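Local coordinates for protein anthranilate synthase component I (Streptococcus pneumoniae serotype 4, PDB 5KCK) that belongs to the anthranilate synthase family of alpha/beta proteins, built round large antiparallel sheets and found here paired with a second copy of itself, at residues Gly91-Phe96 and Phe123-Ser128; Lys192-Val197 and Ser431-Glu436; Cys212-Arg217 and Ala425-Asp430. All blocks are in the same frame, centred on the assembly; numbering follows the deposited sequence.

Interaction 1. Residues Gly91-Phe96 and Phe123-Ser128; sequences GGAIGF and FFVYES
Gly92 and Ile94 pair with Tyr126 and Phe124 as antiparallel hydrogen-bonded neighbours, the strand axes running at 159° to each other and coming within 4.5 Å. Each pair is closed by two bonds. Tyr126 N reaches Gly92 O at 2.8 Å, with the return bond from Gly92 N to Tyr126 O longer; Ile94 N meets Phe124 O at 2.9 Å. Ala93 with Val125 and Gly95 with Phe123 form the non-hydrogen-bonded pairs between and beyond them, and Phe124 O also receives a CA-H contact from Ala93 CA at 3.2 Å.

These strands sit in the interior of the large antiparallel sheet: strand 92-97 bonds on its other edge to strand 393-398, and strand 121-126 to strand 50-55. The sheet therefore carries the N-terminal region directly onto strands from late in the chain.

Phe123 buries more surface in the contact than any other residue. Its CG lies anti to the carbonyl carbon (chi1 -76°), and the ring leans over the opposite backbone where Gly95 has no side chain, CD1 standing 3.3 Å from Gly95 N. Phe96 N lies over one ring face, 3.8 Å above the plane and offset toward the rim, while Ile94 N is at the ring edge. Ala93 CB touches CD1 of the same ring at 3.7 Å, and the Ala93 side of the sheet, with Val125, packs on helix 70-78. Ile94 and Tyr126 project from the other side and cross at about a right angle, Ile94 CB 4.1 Å from Tyr126 CE2. Both pack on Val27 of the second subunit, and Tyr126 OH is hydrogen-bonded to the backbone O of His25 of that subunit.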
loop_
_atom_site.group_PDB
_atom_site.type_symbol
_atom_site.label_atom_id
_atom_site.label_comp_id
_atom_site.label_asym_id
_atom_site.label_seq_id
_atom_site.Cartn_x
_atom_site.Cartn_y
_atom_site.Cartn_z
ATOM N N GLY A 91 4.252 -17.319 16.050
ATOM C CA GLY A 91 5.254 -18.038 16.834
ATOM C C GLY A 91 5.750 -19.280 16.121
ATOM O O GLY A 91 5.050 -19.897 15.311
ATOM N N GLY A 92 6.992 -19.652 16.429
ATOM C CA GLY A 92 7.631 -20.763 15.754
ATOM C C GLY A 92 9.043 -20.467 15.271
ATOM O O GLY A 92 9.736 -19.633 15.859
ATOM N N ALA A 93 9.481 -21.148 14.211
ATOM C CA ALA A 93 10.855 -21.080 13.728
ATOM C C ALA A 93 10.953 -20.226 12.473
ATOM O O ALA A 93 10.083 -20.279 11.600
ATOM C CB ALA A 93 11.399 -22.477 13.422
ATOM N N ILE A 94 12.024 -19.446 12.384
ATOM C CA ILE A 94 12.337 -18.646 11.206
ATOM C C ILE A 94 13.783 -18.937 10.839
ATOM O O ILE A 94 14.658 -18.942 11.715
ATOM C CB ILE A 94 12.107 -17.143 11.469
ATOM C CG1 ILE A 94 10.635 -16.902 11.839
ATOM C CG2 ILE A 94 12.528 -16.281 10.263
ATOM C CD1 ILE A 94 10.334 -15.487 12.246
ATOM N N GLY A 95 14.030 -19.215 9.560
ATOM C CA GLY A 95 15.356 -19.643 9.132
ATOM C C GLY A 95 15.313 -20.222 7.734
ATOM O O GLY A 95 14.443 -19.875 6.935
ATOM N N PHE A 96 16.268 -21.108 7.445
ATOM C CA PHE A 96 16.393 -21.679 6.109
ATOM C C PHE A 96 16.796 -23.146 6.175
ATOM O O PHE A 96 17.327 -23.641 7.174
ATOM C CB PHE A 96 17.428 -20.938 5.249
ATOM C CG PHE A 96 18.837 -21.150 5.692
ATOM C CD1 PHE A 96 19.408 -20.314 6.638
ATOM C CD2 PHE A 96 19.595 -22.190 5.183
ATOM C CE1 PHE A 96 20.710 -20.507 7.059
ATOM C CE2 PHE A 96 20.897 -22.386 5.604
ATOM C CZ PHE A 96 21.452 -21.544 6.547
ATOM N N PHE A 123 17.695 -22.434 12.167
ATOM C CA PHE A 123 16.457 -21.786 12.567
ATOM C C PHE A 123 16.620 -21.169 13.945
ATOM O O PHE A 123 17.288 -21.736 14.817
ATOM C CB PHE A 123 15.273 -22.777 12.597
ATOM C CG PHE A 123 14.747 -23.135 11.239
ATOM C CD1 PHE A 123 13.821 -22.319 10.605
ATOM C CD2 PHE A 123 15.175 -24.292 10.596
ATOM C CE1 PHE A 123 13.330 -22.646 9.349
ATOM C CE2 PHE A 123 14.690 -24.629 9.339
ATOM C CZ PHE A 123 13.768 -23.805 8.712
ATOM N N PHE A 124 15.999 -20.016 14.137
ATOM C CA PHE A 124 15.751 -19.496 15.472
ATOM C C PHE A 124 14.278 -19.715 15.821
ATOM O O PHE A 124 13.398 -19.627 14.959
ATOM C CB PHE A 124 16.098 -18.006 15.565
ATOM C CG PHE A 124 17.570 -17.694 15.500
ATOM C CD1 PHE A 124 18.434 -18.112 16.502
ATOM C CD2 PHE A 124 18.078 -16.921 14.469
ATOM C CE1 PHE A 124 19.792 -17.800 16.456
ATOM C CE2 PHE A 124 19.428 -16.597 14.422
ATOM C CZ PHE A 124 20.287 -17.043 15.412
ATOM N N VAL A 125 14.011 -19.981 17.098
ATOM C CA VAL A 125 12.670 -20.322 17.571
ATOM C C VAL A 125 12.181 -19.211 18.492
ATOM O O VAL A 125 12.798 -18.948 19.529
ATOM C CB VAL A 125 12.661 -21.682 18.284
ATOM C CG1 VAL A 125 11.250 -22.062 18.669
ATOM C CG2 VAL A 125 13.301 -22.742 17.394
ATOM N N TYR A 126 11.065 -18.578 18.128
ATOM C CA TYR A 126 10.629 -17.325 18.738
ATOM C C TYR A 126 9.250 -17.431 19.381
ATOM O O TYR A 126 8.314 -17.996 18.797
ATOM C CB TYR A 126 10.553 -16.187 17.710
ATOM C CG TYR A 126 11.847 -15.835 17.027
ATOM C CD1 TYR A 126 12.708 -14.881 17.562
ATOM C CD2 TYR A 126 12.195 -16.435 15.827
ATOM C CE1 TYR A 126 13.892 -14.544 16.915
ATOM C CE2 TYR A 126 13.367 -16.115 15.182
ATOM C CZ TYR A 126 14.216 -15.171 15.725
ATOM O OH TYR A 126 15.385 -14.858 15.063
ATOM N N GLU A 127 9.124 -16.822 20.561
ATOM C CA GLU A 127 7.838 -16.499 21.167
ATOM C C GLU A 127 7.699 -15.002 21.413
ATOM O O GLU A 127 6.737 -14.574 22.060
ATOM C CB GLU A 127 7.645 -17.266 22.479
ATOM C CG GLU A 127 8.777 -17.065 23.466
ATOM C CD GLU A 127 8.624 -17.922 24.717
ATOM O OE1 GLU A 127 8.001 -19.011 24.629
ATOM O OE2 GLU A 127 9.116 -17.491 25.786
ATOM N N SER A 128 8.633 -14.201 20.906
ATOM C CA SER A 128 8.588 -12.746 21.008
ATOM C C SER A 128 8.725 -12.191 19.603
ATOM O O SER A 128 9.762 -12.389 18.961
ATOM C CB SER A 128 9.713 -12.210 21.901
ATOM O OG SER A 128 9.784 -12.927 23.122
#

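Interaction 2. Residues Lys192-Val197 and Ser431-Glu436; sequences KFEGMV and SIAQNE
Glu194, Ala433 and Val197 supply most of the surface buried where helix 190-205 meets the first turn of helix 433-446. Ala433 is the small central piece, its methyl directed at the partner helix: CB lies 3.9 Å from Glu194 CB and 3.8 Å from Glu194 O, and the short side chain lets the backbones approach to 5.0 Å between Glu194 CA and Ala433 CA. Val197, one turn further on, meets the same alanine through CG1, anti to the backbone N (chi1 174°), 3.8 Å from Ala433 CA. The second methyl of Val197, CG2, rests over one face of the Phe193 ring, and CE2 of that ring reaches Glu436 O at 3.8 Å. Behind this apolar patch lies the sheet: Val197 packs on Ile427, and Phe193 on Leu214 and Gln216.

Toward solvent the contact becomes polar. Glu194, extended beyond CG, crosses the bent Gln434 side chain; Glu194 OE1 lies 3.0 Å from Gln434 OE1, the carboxylate and amide planes 89° apart. Two acceptors at that distance would repel, so the modelled amide orientation is doubtful; oxygen and nitrogen are hard to tell apart at this resolution. With the amide turned over, NE2 would face the carboxylate as a possible donor, so what the polar rim contributes stays undecided, while the apolar packing round Ala433 does not depend on it.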
loop_
_atom_site.group_PDB
_atom_site.type_symbol
_atom_site.label_atom_id
_atom_site.label_comp_id
_atom_site.label_asym_id
_atom_site.label_seq_id
_atom_site.Cartn_x
_atom_site.Cartn_y
_atom_site.Cartn_z
ATOM N N LYS A 192 35.097 -21.828 -18.409
ATOM C CA LYS A 192 34.846 -23.055 -17.658
ATOM C C LYS A 192 33.351 -23.291 -17.474
ATOM O O LYS A 192 32.880 -24.430 -17.589
ATOM C CB LYS A 192 35.549 -23.010 -16.302
ATOM C CG LYS A 192 36.549 -24.143 -16.107
ATOM C CD LYS A 192 36.946 -24.322 -14.644
ATOM C CE LYS A 192 35.938 -25.165 -13.877
ATOM N NZ LYS A 192 35.780 -26.533 -14.455
ATOM N N PHE A 193 32.584 -22.231 -17.188
ATOM C CA PHE A 193 31.133 -22.382 -17.119
ATOM C C PHE A 193 30.570 -22.817 -18.463
ATOM O O PHE A 193 29.679 -23.671 -18.525
ATOM C CB PHE A 193 30.468 -21.081 -16.665
ATOM C CG PHE A 193 28.974 -21.194 -16.500
ATOM C CD1 PHE A 193 28.430 -21.875 -15.419
ATOM C CD2 PHE A 193 28.113 -20.636 -17.435
ATOM C CE1 PHE A 193 27.051 -21.992 -15.264
ATOM C CE2 PHE A 193 26.740 -20.749 -17.292
ATOM C CZ PHE A 193 26.207 -21.426 -16.200
ATOM N N GLU A 194 31.082 -22.245 -19.554
ATOM C CA GLU A 194 30.593 -22.634 -20.870
ATOM C C GLU A 194 30.938 -24.083 -21.180
ATOM O O GLU A 194 30.170 -24.766 -21.864
ATOM C CB GLU A 194 31.152 -21.685 -21.927
ATOM C CG GLU A 194 30.731 -20.237 -21.701
ATOM C CD GLU A 194 31.314 -19.281 -22.721
ATOM O OE1 GLU A 194 30.637 -19.006 -23.732
ATOM O OE2 GLU A 194 32.450 -18.807 -22.512
ATOM N N GLY A 195 32.066 -24.576 -20.664
ATOM C CA GLY A 195 32.366 -25.993 -20.791
ATOM C C GLY A 195 31.428 -26.875 -19.984
ATOM O O GLY A 195 31.081 -27.978 -20.413
HETATM N N MSE A 196 31.016 -26.415 -18.804
HETATM C CA MSE A 196 30.038 -27.153 -18.000
HETATM C C MSE A 196 28.695 -27.233 -18.712
HETATM O O MSE A 196 28.085 -28.296 -18.765
HETATM C CB MSE A 196 29.829 -26.509 -16.631
HETATM C CG MSE A 196 31.052 -26.432 -15.750
HETATM SE SE MSE A 196 30.662 -25.338 -14.175
HETATM C CE MSE A 196 32.457 -25.236 -13.423
ATOM N N VAL A 197 28.234 -26.092 -19.234
ATOM C CA VAL A 197 27.016 -26.068 -20.041
ATOM C C VAL A 197 27.122 -27.074 -21.179
ATOM O O VAL A 197 26.194 -27.850 -21.437
ATOM C CB VAL A 197 26.749 -24.649 -20.574
ATOM C CG1 VAL A 197 25.560 -24.660 -21.535
ATOM C CG2 VAL A 197 26.519 -23.684 -19.423
ATOM N N SER A 431 20.669 -25.516 -25.874
ATOM C CA SER A 431 21.222 -24.369 -25.166
ATOM C C SER A 431 22.472 -23.850 -25.870
ATOM O O SER A 431 23.287 -24.624 -26.378
ATOM C CB SER A 431 21.558 -24.733 -23.713
ATOM O OG SER A 431 20.413 -24.695 -22.874
ATOM N N ILE A 432 22.615 -22.529 -25.900
ATOM C CA ILE A 432 23.826 -21.869 -26.378
ATOM C C ILE A 432 24.618 -21.427 -25.157
ATOM O O ILE A 432 24.121 -20.646 -24.336
ATOM C CB ILE A 432 23.498 -20.675 -27.282
ATOM C CG1 ILE A 432 22.619 -21.122 -28.449
ATOM C CG2 ILE A 432 24.778 -20.011 -27.774
ATOM C CD1 ILE A 432 21.879 -19.986 -29.108
ATOM N N ALA A 433 25.854 -21.916 -25.043
ATOM C CA ALA A 433 26.609 -21.757 -23.804
ATOM C C ALA A 433 26.839 -20.288 -23.470
ATOM O O ALA A 433 26.765 -19.893 -22.300
ATOM C CB ALA A 433 27.941 -22.499 -23.910
ATOM N N GLN A 434 27.115 -19.467 -24.485
ATOM C CA GLN A 434 27.359 -18.045 -24.260
ATOM C C GLN A 434 26.105 -17.344 -23.754
ATOM O O GLN A 434 26.182 -16.497 -22.855
ATOM C CB GLN A 434 27.859 -17.391 -25.552
ATOM C CG GLN A 434 28.044 -15.887 -25.462
ATOM C CD GLN A 434 29.129 -15.488 -24.479
ATOM O OE1 GLN A 434 30.197 -16.101 -24.429
ATOM N NE2 GLN A 434 28.859 -14.455 -23.688
ATOM N N ASN A 435 24.943 -17.678 -24.321
ATOM C CA ASN A 435 23.691 -17.097 -23.845
ATOM C C ASN A 435 23.427 -17.466 -22.390
ATOM O O ASN A 435 22.952 -16.635 -21.609
ATOM C CB ASN A 435 22.527 -17.551 -24.724
ATOM C CG ASN A 435 22.637 -17.044 -26.143
ATOM O OD1 ASN A 435 23.662 -16.487 -26.537
ATOM N ND2 ASN A 435 21.580 -17.241 -26.926
ATOM N N GLU A 436 23.728 -18.705 -22.005
ATOM C CA GLU A 436 23.448 -19.134 -20.642
ATOM C C GLU A 436 24.450 -18.568 -19.640
ATOM O O GLU A 436 24.097 -18.346 -18.476
ATOM C CB GLU A 436 23.420 -20.661 -20.575
ATOM C CG GLU A 436 22.569 -21.319 -21.657
ATOM C CD GLU A 436 21.061 -21.164 -21.458
ATOM O OE1 GLU A 436 20.318 -22.079 -21.893
ATOM O OE2 GLU A 436 20.608 -20.147 -20.886
#

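Interaction 3. Residues Cys212-Arg217 and Ala425-Asp430; sequences CVLSQR and AGIVYD
Cys212 and Ile427 form the first hydrogen-bonded pair of an antiparallel beta contact between strands 211-221 and 418-427, inside the antiparallel sheet of the C-terminal part of the chain, one side of which is covered by helices 190-205, 372-382 and 433-446. The short strand axes stand at 136°, well away from strictly antiparallel. Cys212 O accepts Ile427 N at 2.8 Å with the donor 44° out of the carbonyl plane, and the side chain of the same isoleucine folds close to that oxygen: CG1, anti to the carbonyl carbon of Ile427, lies 3.2 Å from Cys212 O.

Val213 follows as the non-hydrogen-bonded partner of Gly426. Its CA-H points to Ala425 O, a CA-to-oxygen distance of 3.2 Å, and its two methyls split, CG1 3.7 Å from Ala425 N and CG2 4.1 Å from Gly426 CA.

Leu214 closes the second hydrogen-bonded pair, its O receiving Ala425 N at 2.8 Å while its own N-H goes to Ala425 O, the oxygen that the Val213 CA-H also meets. Beyond this point the strand continues alongside earlier residues of its partner. On the helix-covered side Leu214 packs on Ala200, and Ala425 on Thr440; there the leucine crosses Ile427 at about a right angle, with Leu214 CD1 3.9 Å from Ile427 CG1.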
loop_
_atom_site.group_PDB
_atom_site.type_symbol
_atom_site.label_atom_id
_atom_site.label_comp_id
_atom_site.label_asym_id
_atom_site.label_seq_id
_atom_site.Cartn_x
_atom_site.Cartn_y
_atom_site.Cartn_z
ATOM N N CYS A 212 18.805 -29.407 -16.769
ATOM C CA CYS A 212 19.800 -29.364 -15.705
ATOM C C CYS A 212 20.127 -27.907 -15.416
ATOM O O CYS A 212 20.619 -27.197 -16.297
ATOM C CB CYS A 212 21.058 -30.138 -16.114
ATOM S SG CYS A 212 22.337 -30.263 -14.846
ATOM N N VAL A 213 19.860 -27.455 -14.197
ATOM C CA VAL A 213 20.097 -26.065 -13.836
ATOM C C VAL A 213 21.522 -25.955 -13.307
ATOM O O VAL A 213 21.841 -26.481 -12.238
ATOM C CB VAL A 213 19.072 -25.556 -12.817
ATOM C CG1 VAL A 213 19.328 -24.095 -12.510
ATOM C CG2 VAL A 213 17.648 -25.741 -13.347
ATOM N N LEU A 214 22.384 -25.283 -14.068
ATOM C CA LEU A 214 23.750 -24.987 -13.655
ATOM C C LEU A 214 23.849 -23.525 -13.231
ATOM O O LEU A 214 23.258 -22.643 -13.862
ATOM C CB LEU A 214 24.739 -25.277 -14.791
ATOM C CG LEU A 214 24.796 -26.726 -15.274
ATOM C CD1 LEU A 214 25.682 -26.865 -16.513
ATOM C CD2 LEU A 214 25.275 -27.647 -14.162
ATOM N N SER A 215 24.615 -23.267 -12.173
ATOM C CA SER A 215 24.675 -21.943 -11.573
ATOM C C SER A 215 26.109 -21.432 -11.486
ATOM O O SER A 215 27.074 -22.199 -11.512
ATOM C CB SER A 215 24.040 -21.941 -10.176
ATOM O OG SER A 215 24.811 -22.686 -9.251
ATOM N N GLN A 216 26.226 -20.108 -11.396
ATOM C CA GLN A 216 27.481 -19.415 -11.136
ATOM C C GLN A 216 27.354 -18.615 -9.856
ATOM O O GLN A 216 26.303 -18.027 -9.584
ATOM C CB GLN A 216 27.850 -18.426 -12.229
ATOM C CG GLN A 216 28.473 -18.962 -13.465
ATOM C CD GLN A 216 29.024 -17.827 -14.305
ATOM O OE1 GLN A 216 28.457 -17.464 -15.335
ATOM N NE2 GLN A 216 30.120 -17.239 -13.845
ATOM N N ARG A 217 28.442 -18.547 -9.104
ATOM C CA ARG A 217 28.513 -17.731 -7.907
ATOM C C ARG A 217 29.398 -16.517 -8.175
ATOM O O ARG A 217 30.307 -16.566 -9.011
ATOM C CB ARG A 217 29.044 -18.554 -6.735
ATOM C CG ARG A 217 29.271 -17.791 -5.449
ATOM C CD ARG A 217 29.624 -18.764 -4.349
ATOM N NE ARG A 217 28.508 -19.656 -4.073
ATOM C CZ ARG A 217 28.599 -20.782 -3.374
ATOM N NH1 ARG A 217 29.773 -21.166 -2.885
ATOM N NH2 ARG A 217 27.517 -21.523 -3.163
ATOM N N ALA A 425 20.860 -21.422 -14.578
ATOM C CA ALA A 425 20.190 -21.417 -15.868
ATOM C C ALA A 425 19.797 -22.839 -16.226
ATOM O O ALA A 425 20.573 -23.775 -16.021
ATOM C CB ALA A 425 21.071 -20.818 -16.962
ATOM N N GLY A 426 18.584 -22.994 -16.740
ATOM C CA GLY A 426 18.124 -24.295 -17.174
ATOM C C GLY A 426 18.744 -24.687 -18.497
ATOM O O GLY A 426 18.422 -24.109 -19.542
ATOM N N ILE A 427 19.642 -25.665 -18.463
ATOM C CA ILE A 427 20.278 -26.153 -19.681
ATOM C C ILE A 427 19.371 -27.189 -20.326
ATOM O O ILE A 427 18.874 -28.105 -19.656
ATOM C CB ILE A 427 21.662 -26.742 -19.377
ATOM C CG1 ILE A 427 22.481 -25.774 -18.518
ATOM C CG2 ILE A 427 22.379 -27.112 -20.680
ATOM C CD1 ILE A 427 22.534 -24.348 -19.059
ATOM N N VAL A 428 19.141 -27.035 -21.629
ATOM C CA VAL A 428 18.348 -27.983 -22.400
ATOM C C VAL A 428 19.142 -28.392 -23.632
ATOM O O VAL A 428 20.312 -28.025 -23.783
ATOM C CB VAL A 428 16.978 -27.396 -22.785
ATOM C CG1 VAL A 428 16.057 -27.404 -21.591
ATOM C CG2 VAL A 428 17.137 -25.985 -23.337
ATOM N N TYR A 429 18.505 -29.147 -24.530
ATOM C CA TYR A 429 19.252 -29.783 -25.608
ATOM C C TYR A 429 19.788 -28.772 -26.617
ATOM O O TYR A 429 20.835 -29.012 -27.228
ATOM C CB TYR A 429 18.377 -30.831 -26.297
ATOM C CG TYR A 429 17.317 -30.275 -27.220
ATOM C CD1 TYR A 429 16.058 -29.938 -26.743
ATOM C CD2 TYR A 429 17.571 -30.109 -28.579
ATOM C CE1 TYR A 429 15.084 -29.440 -27.590
ATOM C CE2 TYR A 429 16.607 -29.609 -29.431
ATOM C CZ TYR A 429 15.364 -29.279 -28.933
ATOM O OH TYR A 429 14.404 -28.785 -29.788
ATOM N N ASP A 430 19.103 -27.642 -26.807
ATOM C CA ASP A 430 19.535 -26.615 -27.750
ATOM C C ASP A 430 20.057 -25.361 -27.048
ATOM O O ASP A 430 19.920 -24.253 -27.570
ATOM C CB ASP A 430 18.400 -26.260 -28.713
ATOM C CG ASP A 430 17.154 -25.752 -28.001
ATOM O OD1 ASP A 430 16.975 -26.058 -26.801
ATOM O OD2 ASP A 430 16.345 -25.055 -28.657
#

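From the N terminus, interaction 1 closes first, joining neighbouring strands of the large sheet across a 26-residue excursion, and is complete before the other two open. Interaction 2 then begins at helix 190-205, and interaction 3 at the next strand, 211-221; both wait more than 200 residues for their partners. Strand 418-427 returns before helix 433-446, so interaction 3 lies wholly within the span of interaction 2 and none of the contacts cross. Together these two join helices 190-205 and 433-446 to the strands that adjoin them in the chain, as touching layers with centres 8 Å apart. Interaction 1 lies on the opposite side of the chain's centre, its centre about 40 Å from that of interaction 2.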